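Local coordinates for protein endonuclease 2 (Arabidopsis thaliana, PDB 4CXP) that cleaves RNA and single-stranded DNA, and less readily double-stranded DNA, as a glycosylated, metal-dependent nuclease of the type I family, leaving 5'-phosphate ends, at residues Ile12-Thr15 against Arg16-Glu19; Cys41-Ala44 against Asp45-Phe49; Leu153-Ile156 against Trp157-Ile161; Leu247-Gly250 against Gly251-Ala255. All coordinates share one frame; numbering follows the deposited sequence. Where two conformers were deposited one is given.

Contact 1: residues Ile12-Thr15 against Arg16-Glu19; sequences IAQT and RLDE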
loop_
_atom_site.group_PDB
_atom_site.type_symbol
_atom_site.label_atom_id
_atom_site.label_comp_id
_atom_site.label_asym_id
_atom_site.label_seq_id
_atom_site.Cartn_x
_atom_site.Cartn_y
_atom_site.Cartn_z
ATOM N N ILE A 12 -8.095 7.326 5.210
ATOM C CA ILE A 12 -8.757 7.825 4.008
ATOM C C ILE A 12 -9.871 6.845 3.615
ATOM O O ILE A 12 -11.008 7.235 3.339
ATOM C CB ILE A 12 -7.755 8.028 2.856
ATOM C CG1 ILE A 12 -6.819 9.190 3.181
ATOM C CG2 ILE A 12 -8.491 8.269 1.550
ATOM C CD1 ILE A 12 -5.676 9.336 2.213
ATOM N N ALA A 13 -9.542 5.561 3.579
ATOM C CA ALA A 13 -10.506 4.590 3.120
ATOM C C ALA A 13 -11.749 4.562 3.985
ATOM O O ALA A 13 -12.875 4.531 3.478
ATOM C CB ALA A 13 -9.898 3.207 3.071
ATOM N N GLN A 14 -11.577 4.564 5.304
ATOM C CA GLN A 14 -12.743 4.336 6.149
ATOM C C GLN A 14 -13.738 5.489 6.019
ATOM O O GLN A 14 -14.939 5.278 6.068
ATOM C CB GLN A 14 -12.364 4.051 7.601
ATOM C CG GLN A 14 -13.562 3.599 8.440
ATOM C CD GLN A 14 -13.182 3.008 9.787
ATOM O OE1 GLN A 14 -12.069 3.216 10.278
ATOM N NE2 GLN A 14 -14.078 2.219 10.372
ATOM N N THR A 15 -13.249 6.696 5.783
ATOM C CA THR A 15 -14.124 7.846 5.603
ATOM C C THR A 15 -14.819 7.898 4.240
ATOM O O THR A 15 -15.733 8.686 4.067
ATOM C CB THR A 15 -13.414 9.184 5.900
ATOM O OG1 THR A 15 -12.379 9.399 4.946
ATOM C CG2 THR A 15 -12.856 9.196 7.304
ATOM N N ARG A 16 -14.426 7.033 3.314
ATOM C CA ARG A 16 -15.009 6.948 1.973
ATOM C C ARG A 16 -15.918 5.730 1.817
ATOM O O ARG A 16 -16.390 5.450 0.725
ATOM C CB ARG A 16 -13.912 6.926 0.918
ATOM C CG ARG A 16 -13.131 8.218 0.844
ATOM C CD ARG A 16 -12.062 8.142 -0.230
ATOM N NE ARG A 16 -12.624 8.119 -1.574
ATOM C CZ ARG A 16 -13.058 9.190 -2.209
ATOM N NH1 ARG A 16 -12.960 10.400 -1.663
ATOM N NH2 ARG A 16 -13.569 9.047 -3.411
ATOM N N LEU A 17 -16.205 5.011 2.891
ATOM C CA LEU A 17 -17.082 3.857 2.804
ATOM C C LEU A 17 -18.530 4.305 2.679
ATOM O O LEU A 17 -18.962 5.278 3.303
ATOM C CB LEU A 17 -16.922 2.983 4.039
ATOM C CG LEU A 17 -15.537 2.372 4.234
ATOM C CD1 LEU A 17 -15.522 1.518 5.480
ATOM C CD2 LEU A 17 -15.090 1.590 3.014
ATOM N N ASP A 18 -19.286 3.547 1.903
ATOM C CA ASP A 18 -20.728 3.687 1.854
ATOM C C ASP A 18 -21.348 3.001 3.059
ATOM O O ASP A 18 -20.660 2.361 3.852
ATOM C CB ASP A 18 -21.291 3.253 0.508
ATOM C CG ASP A 18 -21.144 1.787 0.212
ATOM O OD1 ASP A 18 -21.039 0.984 1.143
ATOM O OD2 ASP A 18 -21.135 1.427 -1.001
ATOM N N GLU A 19 -22.646 3.179 3.248
ATOM C CA GLU A 19 -23.253 2.712 4.479
ATOM C C GLU A 19 -23.120 1.197 4.660
ATOM O O GLU A 19 -22.816 0.734 5.761
ATOM C CB GLU A 19 -24.685 3.200 4.598
ATOM C CG GLU A 19 -25.315 2.910 5.957
ATOM C CD GLU A 19 -24.811 3.742 7.142
ATOM O OE1 GLU A 19 -23.867 4.529 7.044
ATOM O OE2 GLU A 19 -25.416 3.601 8.221
HETATM O O HOH W 1 -18.024 7.093 5.196
#
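R16 folds back over the last turn of helix 3-15 and lays its aliphatic chain beside I12, the two side chains running the same way. Its CG comes to 3.4 Å from I12 O, and its CD rests at 4.0 Å from I12 CG2. This is the tight side: the I12 branch and A13 are buried, with I12 also packed on L181 and I185 of helix 176-187 and A13 on L254 of helix 233-262. With CG beside its own backbone N (chi1 -66°), the R16 chain starts back along the helix, then bends at chi3 (69°) so that the guanidinium leaves the I12 wall and its NH2 forms a salt bridge with E197.

R16 N is bonded to A13 O at 2.9 Å, three residues back. L17 N then reaches Q14 O in a longer, weak bond of 3.4 Å. L17 leans its CG against A13 O and Q14 O, and its CD1 meets Q14 CG at 4.1 Å, a looser apolar touch. The extended Q14 chain carries its amide away from L17, where NE2 donates to G35 O and OE1 accepts from L37 N.

T15 marks the solvent side. A water donates to L17 O at 2.8 Å and, weakly, to T15 O, bridging two carbonyls just beyond the turn. D18 follows as N-cap of helix 19-28, its OD1 accepting from A21 N. The chemistry shares out the carbonyls: R16 CG lies on I12 O, turn bonds from R16 N and, weakly, L17 N take up A13 O and Q14 O, and water serves T15 O and L17 O.

Contact 2: residues Cys41-Ala44 against Asp45-Phe49; sequences CLWA and DRVKF. With ZN (zinc ion), chain E; SO4 (sulfate ion), chain I; SO4 (sulfate ion), chain K.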
loop_
_atom_site.group_PDB
_atom_site.type_symbol
_atom_site.label_atom_id
_atom_site.label_comp_id
_atom_site.label_asym_id
_atom_site.label_seq_id
_atom_site.Cartn_x
_atom_site.Cartn_y
_atom_site.Cartn_z
ATOM N N CYS A 41 -4.314 -1.721 10.722
ATOM C CA CYS A 41 -3.837 -1.857 9.332
ATOM C C CYS A 41 -2.371 -2.279 9.219
ATOM O O CYS A 41 -1.910 -2.470 8.104
ATOM C CB CYS A 41 -4.180 -0.631 8.459
ATOM S SG CYS A 41 -5.922 -0.698 7.967
ATOM N N LEU A 42 -1.699 -2.530 10.342
ATOM C CA LEU A 42 -0.385 -3.195 10.374
ATOM C C LEU A 42 -0.454 -4.633 10.900
ATOM O O LEU A 42 0.567 -5.318 10.949
ATOM C CB LEU A 42 0.647 -2.385 11.180
ATOM C CG LEU A 42 2.045 -2.230 10.578
ATOM C CD1 LEU A 42 2.067 -1.545 9.239
ATOM C CD2 LEU A 42 2.922 -1.480 11.564
ATOM N N TRP A 43 -1.648 -5.115 11.232
ATOM C CA TRP A 43 -1.787 -6.470 11.749
ATOM C C TRP A 43 -1.143 -7.488 10.820
ATOM O O TRP A 43 -0.448 -8.388 11.277
ATOM C CB TRP A 43 -3.266 -6.812 11.969
ATOM C CG TRP A 43 -3.504 -8.236 12.328
ATOM C CD1 TRP A 43 -3.467 -8.791 13.571
ATOM C CD2 TRP A 43 -3.818 -9.303 11.421
ATOM N NE1 TRP A 43 -3.721 -10.133 13.500
ATOM C CE2 TRP A 43 -3.948 -10.475 12.194
ATOM C CE3 TRP A 43 -4.012 -9.379 10.041
ATOM C CZ2 TRP A 43 -4.244 -11.702 11.635
ATOM C CZ3 TRP A 43 -4.282 -10.607 9.479
ATOM C CH2 TRP A 43 -4.411 -11.752 10.278
ATOM N N ALA A 44 -1.308 -7.332 9.512
ATOM C CA ALA A 44 -0.748 -8.323 8.611
ATOM C C ALA A 44 0.769 -8.426 8.754
ATOM O O ALA A 44 1.349 -9.498 8.625
ATOM C CB ALA A 44 -1.123 -8.037 7.174
ATOM N N ASP A 45 1.437 -7.299 8.976
ATOM C CA ASP A 45 2.885 -7.362 9.172
ATOM C C ASP A 45 3.263 -8.155 10.429
ATOM O O ASP A 45 4.322 -8.771 10.449
ATOM C CB ASP A 45 3.506 -5.968 9.250
ATOM C CG ASP A 45 3.811 -5.354 7.922
ATOM O OD1 ASP A 45 3.693 -5.986 6.868
ATOM O OD2 ASP A 45 4.179 -4.166 7.967
ATOM N N ARG A 46 2.381 -8.168 11.423
ATOM C CA ARG A 46 2.636 -8.836 12.698
ATOM C C ARG A 46 2.321 -10.326 12.689
ATOM O O ARG A 46 2.489 -10.975 13.697
ATOM C CB ARG A 46 1.853 -8.152 13.816
ATOM C CG ARG A 46 2.352 -6.756 14.114
ATOM C CD ARG A 46 1.790 -6.251 15.430
ATOM N NE ARG A 46 0.343 -6.071 15.374
ATOM C CZ ARG A 46 -0.554 -6.893 15.915
ATOM N NH1 ARG A 46 -0.175 -7.987 16.588
ATOM N NH2 ARG A 46 -1.836 -6.601 15.791
ATOM N N VAL A 47 1.893 -10.865 11.544
ATOM C CA VAL A 47 1.701 -12.319 11.393
ATOM C C VAL A 47 2.589 -12.915 10.297
ATOM O O VAL A 47 2.396 -14.048 9.875
ATOM C CB VAL A 47 0.224 -12.719 11.202
ATOM C CG1 VAL A 47 -0.577 -12.324 12.436
ATOM C CG2 VAL A 47 -0.377 -12.143 9.936
ATOM N N LYS A 48 3.597 -12.174 9.862
ATOM C CA LYS A 48 4.542 -12.668 8.856
ATOM C C LYS A 48 5.244 -13.953 9.252
ATOM O O LYS A 48 5.636 -14.718 8.371
ATOM C CB LYS A 48 5.597 -11.601 8.505
ATOM C CG LYS A 48 5.092 -10.538 7.558
ATOM C CD LYS A 48 6.151 -9.470 7.342
ATOM C CE LYS A 48 5.686 -8.412 6.355
ATOM N NZ LYS A 48 6.662 -7.293 6.287
ATOM N N PHE A 49 5.462 -14.160 10.544
ATOM C CA PHE A 49 6.135 -15.375 11.027
ATOM C C PHE A 49 5.185 -16.384 11.626
ATOM O O PHE A 49 5.364 -17.570 11.421
ATOM C CB PHE A 49 7.272 -15.003 11.978
ATOM C CG PHE A 49 8.394 -14.339 11.259
ATOM C CD1 PHE A 49 9.311 -15.098 10.560
ATOM C CD2 PHE A 49 8.470 -12.969 11.187
ATOM C CE1 PHE A 49 10.332 -14.504 9.858
ATOM C CE2 PHE A 49 9.489 -12.351 10.472
ATOM C CZ PHE A 49 10.414 -13.123 9.804
HETATM ZN ZN ZN E . 3.287 -5.442 4.572
HETATM S S SO4 I . 5.633 -3.912 4.955
HETATM O O1 SO4 I . 6.131 -3.867 6.383
HETATM O O2 SO4 I . 5.639 -5.399 4.429
HETATM O O3 SO4 I . 6.438 -2.860 4.207
HETATM O O4 SO4 I . 4.189 -3.524 4.975
HETATM S S SO4 K . -2.870 -10.845 17.173
HETATM O O1 SO4 K . -1.731 -10.274 16.445
HETATM O O2 SO4 K . -2.391 -12.010 17.951
HETATM O O3 SO4 K . -3.926 -11.278 16.244
HETATM O O4 SO4 K . -3.421 -9.834 18.099
#
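The backbone of 42-47 turns tightly, R46 N bonding W43 O at 2.8 Å and V47 N bonding A44 O, while L42 O receives only weak bonds from D45 N and R46 N.

On one flank the W43 ring gathers its neighbours. V47 CG2 sits over the face of the six-membered ring, 4.2 Å from its centroid in a CH-pi contact, and V47 CG1 reaches W43 CZ2. In the conformer described here, one of two, R46 crosses at about a right angle, its guanidinium plane turned 81° from the indole and its NH2 near the ring edge at W43 CD1. W43 NE1 donates to O3 of a sulfate at 3.0 Å, and in that conformer R46 NH1 donates to O1 of the same ion at 2.8 Å.

On the other flank D45 binds a zinc ion through OD1 at 2.4 Å, its carboxylate brought there with CG beside the backbone N (chi1 -84°). L42 CD1 lies against D45 OD2 at 3.6 Å. The extended K48 chain brings NZ to D45 OD1 in a salt bridge of 3.3 Å and to O2 of the second sulfate, which itself binds the zinc through O2 and O4. H58, H120 and D124 complete the protein ligands of this zinc; D45 and K48 are probably important for catalysis, as in related nucleases. Residues 45-49 belong to the substrate-binding site; the sulfates probably come from the crystallisation liquor.

The turn lies between helices 3-15 and 111-124: C41 is disulfide-bonded to C10 on the former, and W43 meets F117 of the latter edge-to-face.

Contact 3: residues Leu153-Ile156 against Trp157-Ile161; sequences LHHI and WDSNI. With ZN (zinc ion), chain F.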
loop_
_atom_site.group_PDB
_atom_site.type_symbol
_atom_site.label_atom_id
_atom_site.label_comp_id
_atom_site.label_asym_id
_atom_site.label_seq_id
_atom_site.Cartn_x
_atom_site.Cartn_y
_atom_site.Cartn_z
ATOM N N LEU A 153 16.998 1.643 0.577
ATOM C CA LEU A 153 16.062 2.369 -0.258
ATOM C C LEU A 153 14.615 1.916 0.001
ATOM O O LEU A 153 13.688 2.720 -0.035
ATOM C CB LEU A 153 16.431 2.217 -1.728
ATOM C CG LEU A 153 15.623 3.085 -2.685
ATOM C CD1 LEU A 153 15.835 4.571 -2.424
ATOM C CD2 LEU A 153 15.956 2.718 -4.121
ATOM N N HIS A 154 14.417 0.620 0.227
ATOM C CA HIS A 154 13.092 0.138 0.526
ATOM C C HIS A 154 12.500 0.832 1.761
ATOM O O HIS A 154 11.353 1.283 1.747
ATOM C CB HIS A 154 13.089 -1.387 0.696
ATOM C CG HIS A 154 11.716 -1.934 0.839
ATOM N ND1 HIS A 154 11.031 -2.506 -0.202
ATOM C CD2 HIS A 154 10.858 -1.924 1.882
ATOM C CE1 HIS A 154 9.819 -2.839 0.205
ATOM N NE2 HIS A 154 9.682 -2.478 1.468
ATOM N N HIS A 155 13.305 0.907 2.813
ATOM C CA HIS A 155 12.881 1.526 4.045
ATOM C C HIS A 155 12.586 3.014 3.863
ATOM O O HIS A 155 11.684 3.561 4.503
ATOM C CB HIS A 155 13.950 1.301 5.129
ATOM C CG HIS A 155 13.486 1.658 6.510
ATOM N ND1 HIS A 155 13.641 2.906 7.076
ATOM C CD2 HIS A 155 12.851 0.911 7.436
ATOM C CE1 HIS A 155 13.150 2.900 8.305
ATOM N NE2 HIS A 155 12.663 1.702 8.546
ATOM N N ILE A 156 13.348 3.671 3.010
ATOM C CA ILE A 156 13.092 5.080 2.718
ATOM C C ILE A 156 11.673 5.246 2.185
ATOM O O ILE A 156 10.977 6.191 2.566
ATOM C CB ILE A 156 14.189 5.629 1.780
ATOM C CG1 ILE A 156 15.482 5.821 2.596
ATOM C CG2 ILE A 156 13.754 6.916 1.108
ATOM C CD1 ILE A 156 16.712 6.045 1.757
ATOM N N TRP A 157 11.248 4.358 1.281
ATOM C CA TRP A 157 9.906 4.399 0.739
ATOM C C TRP A 157 8.849 3.907 1.712
ATOM O O TRP A 157 7.744 4.463 1.757
ATOM C CB TRP A 157 9.891 3.671 -0.609
ATOM C CG TRP A 157 10.467 4.536 -1.678
ATOM C CD1 TRP A 157 11.795 4.794 -1.929
ATOM C CD2 TRP A 157 9.724 5.401 -2.548
ATOM N NE1 TRP A 157 11.901 5.732 -2.925
ATOM C CE2 TRP A 157 10.647 6.110 -3.324
ATOM C CE3 TRP A 157 8.360 5.620 -2.758
ATOM C CZ2 TRP A 157 10.253 7.034 -4.287
ATOM C CZ3 TRP A 157 7.975 6.517 -3.722
ATOM C CH2 TRP A 157 8.917 7.217 -4.473
ATOM N N ASP A 158 9.147 2.895 2.520
ATOM C CA ASP A 158 8.160 2.451 3.499
ATOM C C ASP A 158 7.903 3.525 4.561
ATOM O O ASP A 158 6.754 3.681 4.992
ATOM C CB ASP A 158 8.632 1.196 4.261
ATOM C CG ASP A 158 8.309 -0.122 3.584
ATOM O OD1 ASP A 158 7.499 -0.190 2.632
ATOM O OD2 ASP A 158 8.858 -1.148 4.071
ATOM N N SER A 159 8.978 4.182 5.003
ATOM C CA SER A 159 8.957 4.946 6.233
ATOM C C SER A 159 9.631 6.306 6.191
ATOM O O SER A 159 9.073 7.280 6.691
ATOM C CB SER A 159 9.601 4.118 7.360
ATOM O OG SER A 159 8.827 2.977 7.643
ATOM N N ASN A 160 10.871 6.415 5.709
ATOM C CA ASN A 160 11.612 7.654 5.981
ATOM C C ASN A 160 11.018 8.881 5.331
ATOM O O ASN A 160 10.962 9.936 5.970
ATOM C CB ASN A 160 13.092 7.577 5.604
ATOM C CG ASN A 160 13.839 6.531 6.382
ATOM O OD1 ASN A 160 14.326 6.769 7.507
ATOM N ND2 ASN A 160 13.963 5.395 5.808
ATOM N N ILE A 161 10.591 8.793 4.072
ATOM C CA ILE A 161 9.998 9.957 3.423
ATOM C C ILE A 161 8.787 10.441 4.239
ATOM O O ILE A 161 8.666 11.625 4.553
ATOM C CB ILE A 161 9.604 9.684 1.964
ATOM C CG1 ILE A 161 10.847 9.407 1.110
ATOM C CG2 ILE A 161 8.808 10.845 1.415
ATOM C CD1 ILE A 161 10.521 8.805 -0.235
HETATM ZN ZN ZN F . 7.962 -2.630 2.771
HETATM O O HOH W 2 8.221 6.824 3.320
HETATM O O HOH W 3 8.796 -4.391 3.524
#
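H154 and D158, one helical turn apart, share a zinc ion. H154 NE2 binds it at 2.2 Å, and D158 chelates it with both oxygens, OD2 at 2.2 Å and OD1 at 2.5 Å. Imidazole and carboxylate planes stand 88° apart, the carboxylate oxygen meeting the ring at its edge. A water and H130 also bind the metal, and H154 ND1 is bonded to G138 O, a second-shell bond consistent with a fixed ring rotation; D158 OD1 also accepts from Q127 NE2.

Among backbone bonds, W157 N and D158 N pair four residues back, with L153 O and H154 O. Helix 153-169, within the substrate-binding region, then widens into a pi-type turn: H155 O takes both S159 N and N160 N, and I161 N reaches I156 O at 3.0 Å, nearly straight. A water donates to I156 O.

The side-chain hydrogen bond across the contact joins N160 ND2 to H155 ND1, weak at 2.8 Å. S159 CB lies over one face of the H155 ring.

Apolar packing involves L153, I156, W157 and I161. L153 runs alongside W157, CD1 to CD1 at 4.1 Å, I161 CD1 lies over the centre of one W157 face, and I156 and I161 cross at about a right angle, CG2 to CG1 at 3.8 Å.

Contact 4: residues Leu247-Gly250 against Gly251-Ala255; sequences LAQG and GVRLA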
loop_
_atom_site.group_PDB
_atom_site.type_symbol
_atom_site.label_atom_id
_atom_site.label_comp_id
_atom_site.label_asym_id
_atom_site.label_seq_id
_atom_site.Cartn_x
_atom_site.Cartn_y
_atom_site.Cartn_z
ATOM N N LEU A 247 -0.391 7.067 -1.651
ATOM C CA LEU A 247 -1.198 6.972 -0.449
ATOM C C LEU A 247 -2.663 7.298 -0.739
ATOM O O LEU A 247 -3.573 6.613 -0.277
ATOM C CB LEU A 247 -0.647 7.877 0.646
ATOM C CG LEU A 247 0.746 7.542 1.173
ATOM C CD1 LEU A 247 1.227 8.636 2.120
ATOM C CD2 LEU A 247 0.809 6.185 1.845
ATOM N N ALA A 248 -2.891 8.357 -1.507
ATOM C CA ALA A 248 -4.250 8.748 -1.872
ATOM C C ALA A 248 -4.907 7.664 -2.730
ATOM O O ALA A 248 -6.054 7.303 -2.500
ATOM C CB ALA A 248 -4.230 10.069 -2.583
ATOM N N GLN A 249 -4.184 7.148 -3.723
ATOM C CA GLN A 249 -4.698 6.070 -4.545
ATOM C C GLN A 249 -5.049 4.863 -3.680
ATOM O O GLN A 249 -6.105 4.249 -3.855
ATOM C CB GLN A 249 -3.680 5.668 -5.603
ATOM C CG GLN A 249 -3.624 6.595 -6.791
ATOM C CD GLN A 249 -2.525 6.234 -7.767
ATOM O OE1 GLN A 249 -1.397 5.975 -7.369
ATOM N NE2 GLN A 249 -2.839 6.223 -9.044
ATOM N N GLY A 250 -4.157 4.495 -2.771
ATOM C CA GLY A 250 -4.422 3.354 -1.923
ATOM C C GLY A 250 -5.693 3.522 -1.103
ATOM O O GLY A 250 -6.484 2.594 -0.991
ATOM N N GLY A 251 -5.868 4.689 -0.494
ATOM C CA GLY A 251 -7.047 4.928 0.302
ATOM C C GLY A 251 -8.328 4.917 -0.512
ATOM O O GLY A 251 -9.340 4.341 -0.118
ATOM N N VAL A 252 -8.288 5.595 -1.661
ATOM C CA VAL A 252 -9.431 5.660 -2.549
ATOM C C VAL A 252 -9.800 4.257 -3.041
ATOM O O VAL A 252 -10.981 3.896 -3.082
ATOM C CB VAL A 252 -9.136 6.636 -3.706
ATOM C CG1 VAL A 252 -10.121 6.458 -4.838
ATOM C CG2 VAL A 252 -9.143 8.072 -3.219
ATOM N N ARG A 253 -8.802 3.472 -3.430
ATOM C CA ARG A 253 -9.051 2.156 -3.978
ATOM C C ARG A 253 -9.461 1.156 -2.912
ATOM O O ARG A 253 -10.286 0.286 -3.190
ATOM C CB ARG A 253 -7.836 1.697 -4.776
ATOM C CG ARG A 253 -7.733 2.474 -6.071
ATOM C CD ARG A 253 -6.369 2.405 -6.676
ATOM N NE ARG A 253 -6.375 2.900 -8.044
ATOM C CZ ARG A 253 -5.281 3.063 -8.768
ATOM N NH1 ARG A 253 -4.094 2.957 -8.204
ATOM N NH2 ARG A 253 -5.363 3.375 -10.052
ATOM N N LEU A 254 -8.922 1.256 -1.703
ATOM C CA LEU A 254 -9.388 0.396 -0.639
ATOM C C LEU A 254 -10.871 0.634 -0.387
ATOM O O LEU A 254 -11.659 -0.319 -0.315
ATOM C CB LEU A 254 -8.564 0.591 0.624
ATOM C CG LEU A 254 -9.016 -0.234 1.832
ATOM C CD1 LEU A 254 -9.113 -1.720 1.535
ATOM C CD2 LEU A 254 -8.075 0.028 2.996
ATOM N N ALA A 255 -11.285 1.900 -0.283
ATOM C CA ALA A 255 -12.698 2.177 -0.061
ATOM C C ALA A 255 -13.550 1.700 -1.228
ATOM O O ALA A 255 -14.621 1.121 -1.018
ATOM C CB ALA A 255 -12.932 3.644 0.176
#
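Q249 and R253, one turn apart on helix 233-262, lie side by side and point the same way. Their flat ends are nearly parallel, amide and guanidinium planes 23° apart, with Q249 NE2 at 3.6 Å from R253 NH1, both donors and so a packing contact, and Q249 CG over one face of the guanidinium. Both chains leave with CG beside the backbone N (chi1 -79° and -72°), and the extended R253 chain runs close by Q249 O, its CG at 3.3 Å and its backbone N bonded there at 2.8 Å. The two polar ends look elsewhere for partners: R253 makes a salt bridge with E212 and bonds W196 O and H126, and Q249 OE1 accepts from R246 and Q245. The buried guanidinium is therefore gripped by several acceptors and its rotation probably fixed.

G250, with no side chain, contributes through its backbone: its O accepts from L254 N at 2.9 Å. V252 CG2 presses on A248 O at 3.3 Å.

Helix 190-197 covers one flank, W196 lying on A248, Q249 and V252; helix 206-221 meets R253 through Y209 and Q249 through E212; and helix 3-15 lies against L247 through I8 and I9, and against L254 through C10 and A13.

In the fold
Contact 4 lies deepest, about 8 Å from the chain centre to its own, and every residue it joins is buried; contact 3 is largely buried, whereas contacts 1 and 2 are partly open. Contacts 1 and 4 pack directly, A13 and R16 against G251, L254 and A255, so helices 3-15 and 233-262 are held together there by hydrocarbon and backbone. Contacts 2 and 3 hold zinc on separate elements, centres about 18 Å apart: one aspartate on a loop turn in contact 2, histidine and aspartate on a helical turn in contact 3. Contact 2 also binds sulfate; contact 4 buries an arginine among polar partners, and contact 1 lies where helix 3-15 gives way to a loop.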